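Local coordinates for FHA domain-containing protein FhaA (Mycobacterium tuberculosis, PDB 3PO8), which regulates cell growth and peptidoglycan synthesis by binding MviN, its C-terminal FHA domain recognising phosphorylated MviN and the kinase PknB, at residues S24-G30 with S43-I49; L37-V42 with L87-I92. All blocks are in the same frame, centred on the assembly; numbering follows the deposited sequence.

Interaction 1: residues S24-G30 with S43-I49; sequences SNIIGRG and SRRHLEI. With PO4 (phosphate ion), chain B.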
loop_
_atom_site.group_PDB
_atom_site.type_symbol
_atom_site.label_atom_id
_atom_site.label_comp_id
_atom_site.label_asym_id
_atom_site.label_seq_id
_atom_site.Cartn_x
_atom_site.Cartn_y
_atom_site.Cartn_z
ATOM N N SER A 24 11.820 0.860 1.480
ATOM C CA SER A 24 10.863 -0.038 0.895
ATOM C C SER A 24 9.876 -0.566 1.941
ATOM O O SER A 24 10.269 -0.967 3.035
ATOM C CB SER A 24 11.614 -1.190 0.250
ATOM O OG SER A 24 10.755 -2.249 -0.048
ATOM N N ASN A 25 8.596 -0.556 1.593
ATOM C CA ASN A 25 7.525 -1.063 2.448
ATOM C C ASN A 25 6.717 -2.071 1.672
ATOM O O ASN A 25 6.005 -1.678 0.742
ATOM C CB ASN A 25 6.584 0.076 2.873
ATOM C CG ASN A 25 7.273 1.162 3.671
ATOM O OD1 ASN A 25 7.189 1.182 4.897
ATOM N ND2 ASN A 25 7.955 2.073 2.984
ATOM N N ILE A 26 6.835 -3.347 2.007
ATOM C CA ILE A 26 6.175 -4.402 1.249
ATOM C C ILE A 26 4.822 -4.736 1.842
ATOM O O ILE A 26 4.683 -4.937 3.037
ATOM C CB ILE A 26 7.046 -5.695 1.234
ATOM C CG1 ILE A 26 8.428 -5.394 0.630
ATOM C CG2 ILE A 26 6.317 -6.890 0.560
ATOM C CD1 ILE A 26 8.441 -5.042 -0.827
ATOM N N ILE A 27 3.808 -4.761 0.982
ATOM C CA ILE A 27 2.478 -5.227 1.342
ATOM C C ILE A 27 2.273 -6.582 0.702
ATOM O O ILE A 27 2.543 -6.763 -0.480
ATOM C CB ILE A 27 1.392 -4.253 0.847
ATOM C CG1 ILE A 27 1.568 -2.874 1.439
ATOM C CG2 ILE A 27 0.017 -4.778 1.169
ATOM C CD1 ILE A 27 0.633 -1.900 0.815
ATOM N N GLY A 28 1.772 -7.537 1.471
ATOM C CA GLY A 28 1.521 -8.867 0.941
ATOM C C GLY A 28 0.943 -9.752 1.985
ATOM O O GLY A 28 0.676 -9.316 3.091
ATOM N N ARG A 29 0.763 -11.004 1.612
ATOM C CA ARG A 29 0.195 -11.997 2.498
ATOM C C ARG A 29 1.276 -12.696 3.323
ATOM O O ARG A 29 0.956 -13.332 4.356
ATOM C CB ARG A 29 -0.568 -13.012 1.645
ATOM C CG ARG A 29 -1.196 -14.158 2.401
ATOM C CD ARG A 29 -2.227 -14.887 1.595
ATOM N NE ARG A 29 -1.834 -14.978 0.212
ATOM C CZ ARG A 29 -1.033 -15.899 -0.310
ATOM N NH1 ARG A 29 -0.538 -16.888 0.430
ATOM N NH2 ARG A 29 -0.747 -15.832 -1.606
ATOM N N GLY A 30 2.532 -12.576 2.903
ATOM C CA GLY A 30 3.638 -13.331 3.515
ATOM C C GLY A 30 4.149 -12.716 4.803
ATOM O O GLY A 30 3.948 -11.546 5.038
ATOM N N SER A 43 -0.793 -11.549 -3.157
ATOM C CA SER A 43 0.433 -12.337 -3.302
ATOM C C SER A 43 1.280 -12.230 -2.032
ATOM O O SER A 43 1.094 -11.324 -1.225
ATOM C CB SER A 43 1.227 -11.903 -4.530
ATOM O OG SER A 43 0.531 -12.275 -5.691
ATOM N N ARG A 44 2.200 -13.170 -1.848
ATOM C CA ARG A 44 3.055 -13.175 -0.654
ATOM C C ARG A 44 3.791 -11.827 -0.541
ATOM O O ARG A 44 3.841 -11.218 0.520
ATOM C CB ARG A 44 4.021 -14.356 -0.687
ATOM C CG ARG A 44 3.338 -15.647 -0.336
ATOM C CD ARG A 44 4.203 -16.819 -0.713
ATOM N NE ARG A 44 4.009 -17.181 -2.117
ATOM C CZ ARG A 44 4.813 -17.989 -2.807
ATOM N NH1 ARG A 44 5.887 -18.533 -2.236
ATOM N NH2 ARG A 44 4.543 -18.260 -4.081
ATOM N N ARG A 45 4.372 -11.385 -1.645
ATOM C CA ARG A 45 4.936 -10.027 -1.756
ATOM C C ARG A 45 4.226 -9.390 -2.938
ATOM O O ARG A 45 4.503 -9.711 -4.091
ATOM C CB ARG A 45 6.438 -10.092 -1.996
ATOM C CG ARG A 45 7.168 -10.798 -0.874
ATOM C CD ARG A 45 8.676 -10.876 -1.151
ATOM N NE ARG A 45 9.331 -9.648 -0.723
ATOM C CZ ARG A 45 10.625 -9.365 -0.877
ATOM N NH1 ARG A 45 11.454 -10.221 -1.472
ATOM N NH2 ARG A 45 11.092 -8.208 -0.429
ATOM N N HIS A 46 3.247 -8.539 -2.654
ATOM C CA HIS A 46 2.310 -8.102 -3.675
ATOM C C HIS A 46 2.663 -6.773 -4.297
ATOM O O HIS A 46 2.629 -6.619 -5.524
ATOM C CB HIS A 46 0.904 -8.057 -3.101
ATOM C CG HIS A 46 -0.170 -7.904 -4.130
ATOM N ND1 HIS A 46 -1.036 -8.927 -4.440
ATOM C CD2 HIS A 46 -0.563 -6.838 -4.864
ATOM C CE1 HIS A 46 -1.894 -8.508 -5.351
ATOM N NE2 HIS A 46 -1.629 -7.241 -5.630
ATOM N N LEU A 47 2.945 -5.785 -3.456
ATOM C CA LEU A 47 3.382 -4.507 -3.937
ATOM C C LEU A 47 4.360 -3.934 -2.953
ATOM O O LEU A 47 4.415 -4.363 -1.806
ATOM C CB LEU A 47 2.209 -3.555 -4.210
ATOM C CG LEU A 47 1.353 -3.161 -3.014
ATOM C CD1 LEU A 47 1.948 -1.959 -2.268
ATOM C CD2 LEU A 47 -0.078 -2.797 -3.427
ATOM N N GLU A 48 5.152 -2.974 -3.425
ATOM C CA GLU A 48 6.026 -2.206 -2.579
ATOM C C GLU A 48 5.657 -0.757 -2.661
ATOM O O GLU A 48 5.234 -0.286 -3.698
ATOM C CB GLU A 48 7.484 -2.421 -2.983
ATOM C CG GLU A 48 7.999 -1.672 -4.153
ATOM C CD GLU A 48 9.545 -1.637 -4.230
ATOM O OE1 GLU A 48 10.263 -1.773 -3.189
ATOM O OE2 GLU A 48 10.018 -1.452 -5.364
ATOM N N ILE A 49 5.804 -0.049 -1.556
ATOM C CA ILE A 49 5.706 1.400 -1.556
ATOM C C ILE A 49 7.045 1.913 -1.075
ATOM O O ILE A 49 7.486 1.576 0.024
ATOM C CB ILE A 49 4.578 1.953 -0.702
ATOM C CG1 ILE A 49 3.232 1.451 -1.236
ATOM C CG2 ILE A 49 4.594 3.473 -0.748
ATOM C CD1 ILE A 49 2.011 1.677 -0.356
HETATM P P PO4 B . 1.958 -15.450 -5.203
HETATM O O1 PO4 B . 3.149 -14.899 -5.955
HETATM O O2 PO4 B . 1.943 -16.951 -5.464
HETATM O O3 PO4 B . 2.211 -15.193 -3.740
HETATM O O4 PO4 B . 0.674 -14.863 -5.723
#
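Ile49 O takes two N-H groups of Asn25, the backbone N at 2.9 Å and the side-chain ND2 at 3.0 Å, which reach it from opposite faces of its carbonyl plane. Placing CG beside the backbone N (chi1 -61°) lets ND2 reach this carbonyl oxygen, which lies in the amide plane; OD1 accepts from Tyr18 and ND2 also serves Arg21 O. Further along this antiparallel pair Ile27 N bonds Leu47 O at 2.9 Å, while Ile27 O receives both His46 N and Leu47 N, a classic beta bulge. On the sandwich side Ile27 and Leu47 lie side by side, their CD1 methyls in tight contact at 3.4 Å. Past the strand end, Arg29 N donates to Ser43 O and Gly30 N to Arg44 O. The His46 ring accepts Ser43 N at ND1, in the ring plane, and gives NE2 to Gly66 O. The Ser43 bond probably helps fix the loop holding a phosphate ion, probably from the crystallisation liquor: Ser43 OG meets its O4 at 2.6 Å and Arg44 N its O3 at 2.8 Å; Arg44 NE and NH2 and Thr64 OG1 add further bonds. A site so rich in donors is consistent with the phosphothreonine pocket of FHA domains.

Interaction 2: residues L37-V42 with L87-I92; sequences LPDTGV and LGHSEI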
loop_
_atom_site.group_PDB
_atom_site.type_symbol
_atom_site.label_atom_id
_atom_site.label_comp_id
_atom_site.label_asym_id
_atom_site.label_seq_id
_atom_site.Cartn_x
_atom_site.Cartn_y
_atom_site.Cartn_z
ATOM N N LEU A 37 -1.479 -8.823 4.874
ATOM C CA LEU A 37 -2.937 -8.899 4.655
ATOM C C LEU A 37 -3.417 -10.353 4.614
ATOM O O LEU A 37 -2.878 -11.157 3.859
ATOM C CB LEU A 37 -3.343 -8.206 3.351
ATOM C CG LEU A 37 -2.913 -6.760 3.159
ATOM C CD1 LEU A 37 -3.566 -6.110 1.947
ATOM C CD2 LEU A 37 -3.162 -5.930 4.367
ATOM N N PRO A 38 -4.480 -10.665 5.375
ATOM C CA PRO A 38 -5.062 -11.990 5.434
ATOM C C PRO A 38 -6.076 -12.182 4.300
ATOM O O PRO A 38 -7.286 -12.171 4.510
ATOM C CB PRO A 38 -5.730 -11.990 6.794
ATOM C CG PRO A 38 -6.186 -10.634 6.946
ATOM C CD PRO A 38 -5.084 -9.804 6.401
ATOM N N ASP A 39 -5.545 -12.286 3.096
ATOM C CA ASP A 39 -6.340 -12.259 1.865
ATOM C C ASP A 39 -5.651 -13.174 0.886
ATOM O O ASP A 39 -4.523 -12.922 0.483
ATOM C CB ASP A 39 -6.389 -10.806 1.368
ATOM C CG ASP A 39 -7.258 -10.612 0.142
ATOM O OD1 ASP A 39 -7.483 -11.565 -0.622
ATOM O OD2 ASP A 39 -7.725 -9.480 -0.067
ATOM N N THR A 40 -6.326 -14.259 0.502
ATOM C CA THR A 40 -5.708 -15.249 -0.368
ATOM C C THR A 40 -5.552 -14.751 -1.800
ATOM O O THR A 40 -4.835 -15.357 -2.593
ATOM C CB THR A 40 -6.484 -16.576 -0.375
ATOM O OG1 THR A 40 -7.847 -16.329 -0.741
ATOM C CG2 THR A 40 -6.402 -17.219 1.005
ATOM N N GLY A 41 -6.202 -13.636 -2.114
ATOM C CA GLY A 41 -6.053 -13.036 -3.432
ATOM C C GLY A 41 -4.843 -12.123 -3.534
ATOM O O GLY A 41 -4.524 -11.656 -4.620
ATOM N N VAL A 42 -4.165 -11.883 -2.406
ATOM C CA VAL A 42 -3.002 -11.021 -2.309
ATOM C C VAL A 42 -1.762 -11.908 -2.340
ATOM O O VAL A 42 -1.684 -12.902 -1.612
ATOM C CB VAL A 42 -3.058 -10.210 -1.000
ATOM C CG1 VAL A 42 -1.745 -9.431 -0.749
ATOM C CG2 VAL A 42 -4.253 -9.306 -1.058
ATOM N N LEU A 87 -6.251 -4.578 -3.921
ATOM C CA LEU A 87 -5.472 -5.774 -4.164
ATOM C C LEU A 87 -6.207 -6.905 -3.525
ATOM O O LEU A 87 -6.715 -6.778 -2.413
ATOM C CB LEU A 87 -4.063 -5.638 -3.577
ATOM C CG LEU A 87 -3.850 -5.511 -2.073
ATOM C CD1 LEU A 87 -2.356 -5.659 -1.757
ATOM C CD2 LEU A 87 -4.372 -4.196 -1.484
ATOM N N GLY A 88 -6.281 -8.024 -4.219
ATOM C CA GLY A 88 -7.136 -9.102 -3.780
ATOM C C GLY A 88 -8.544 -8.614 -3.528
ATOM O O GLY A 88 -9.160 -7.987 -4.388
ATOM N N HIS A 89 -9.042 -8.905 -2.331
ATOM C CA HIS A 89 -10.343 -8.491 -1.876
ATOM C C HIS A 89 -10.223 -7.300 -0.934
ATOM O O HIS A 89 -11.196 -6.908 -0.281
ATOM C CB HIS A 89 -11.015 -9.668 -1.141
ATOM C CG HIS A 89 -10.927 -10.978 -1.874
ATOM N ND1 HIS A 89 -11.905 -11.410 -2.742
ATOM C CD2 HIS A 89 -9.973 -11.939 -1.877
ATOM C CE1 HIS A 89 -11.561 -12.585 -3.242
ATOM N NE2 HIS A 89 -10.391 -12.926 -2.732
ATOM N N SER A 90 -9.032 -6.709 -0.873
ATOM C CA SER A 90 -8.718 -5.692 0.106
ATOM C C SER A 90 -8.676 -4.292 -0.508
ATOM O O SER A 90 -8.366 -4.119 -1.698
ATOM C CB SER A 90 -7.356 -5.978 0.742
ATOM O OG SER A 90 -7.336 -7.210 1.439
ATOM N N GLU A 91 -8.949 -3.291 0.323
ATOM C CA GLU A 91 -8.922 -1.887 -0.073
ATOM C C GLU A 91 -8.146 -1.131 0.970
ATOM O O GLU A 91 -8.416 -1.260 2.157
ATOM C CB GLU A 91 -10.339 -1.307 -0.176
ATOM C CG GLU A 91 -11.267 -2.082 -1.085
ATOM C CD GLU A 91 -12.548 -1.309 -1.395
ATOM O OE1 GLU A 91 -12.834 -0.308 -0.690
ATOM O OE2 GLU A 91 -13.267 -1.704 -2.343
ATOM N N ILE A 92 -7.179 -0.337 0.519
ATOM C CA ILE A 92 -6.343 0.460 1.402
ATOM C C ILE A 92 -6.450 1.930 1.054
ATOM O O ILE A 92 -6.225 2.321 -0.089
ATOM C CB ILE A 92 -4.899 0.026 1.286
ATOM C CG1 ILE A 92 -4.744 -1.394 1.830
ATOM C CG2 ILE A 92 -3.984 0.992 2.027
ATOM C CD1 ILE A 92 -3.399 -2.038 1.564
HETATM O O HOH W 1 -8.796 -15.569 -3.397
#
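Asp39 OD2 is held by two donors from the 87-92 hairpin: His89 N at 2.7 Å on its syn lone pair and Ser90 OG at 2.8 Å on its anti lone pair. With CG anti to the backbone N (chi1 -176°), the carboxylate extends from the loop to the turn, and the paired bonds restrict its rotation. Asp39 also opens a type I turn, its O taking Val42 N at 3.1 Å. The other carboxylate oxygen, OD1, is approached by Gly41 N in an apparent Asx turn, although its position is less certain. The imidazole of His89 turns its edge to the carboxylate, the two planes 27° apart, though the closeness there is doubtful, and a water joins its NE2 to Thr40 OG1.

Here the loop between strands 35-36 and 47-51, on one sheet of the FHA beta sandwich, meets the type II' turn joining strands 84-87 and 90-98 of the other. The glycines at the crossing let the backbones come close, with Gly41 CA 4.1 Å from Gly88 CA. Beneath the polar layer, Leu37 CD1 presses on Leu87 CD1 at 3.9 Å, the two side chains crossing at about a right angle, and also meets Ile92 CD1. Val42 CG2 packs on Leu87 CG at 3.9 Å, while Ile27, Leu8 and Leu10 continue this apolar patch into the core between the sheets.

In the fold
Interaction 1 works within one sheet, pairing neighbouring strands largely through backbone bonds, whereas interaction 2 joins loop to hairpin across the sandwich with a buried carboxylate. Both are partly buried, their centres about 8 Å and 11 Å respectively from the centre of the chain. Each has a hydrophobic side turned to the shared core, where Ile27 touches Leu37, Leu87 and Ile92, and a polar end near the surface, with a phosphate at the loop end of the first and a bridging water in the second. Gly28 O probably accepts from Leu37 N, and Arg29 NE probably bonds Val42 O. Because residues 37-42 run directly into Ser43 and Arg44, the hairpin contact abuts the phosphate-binding loop.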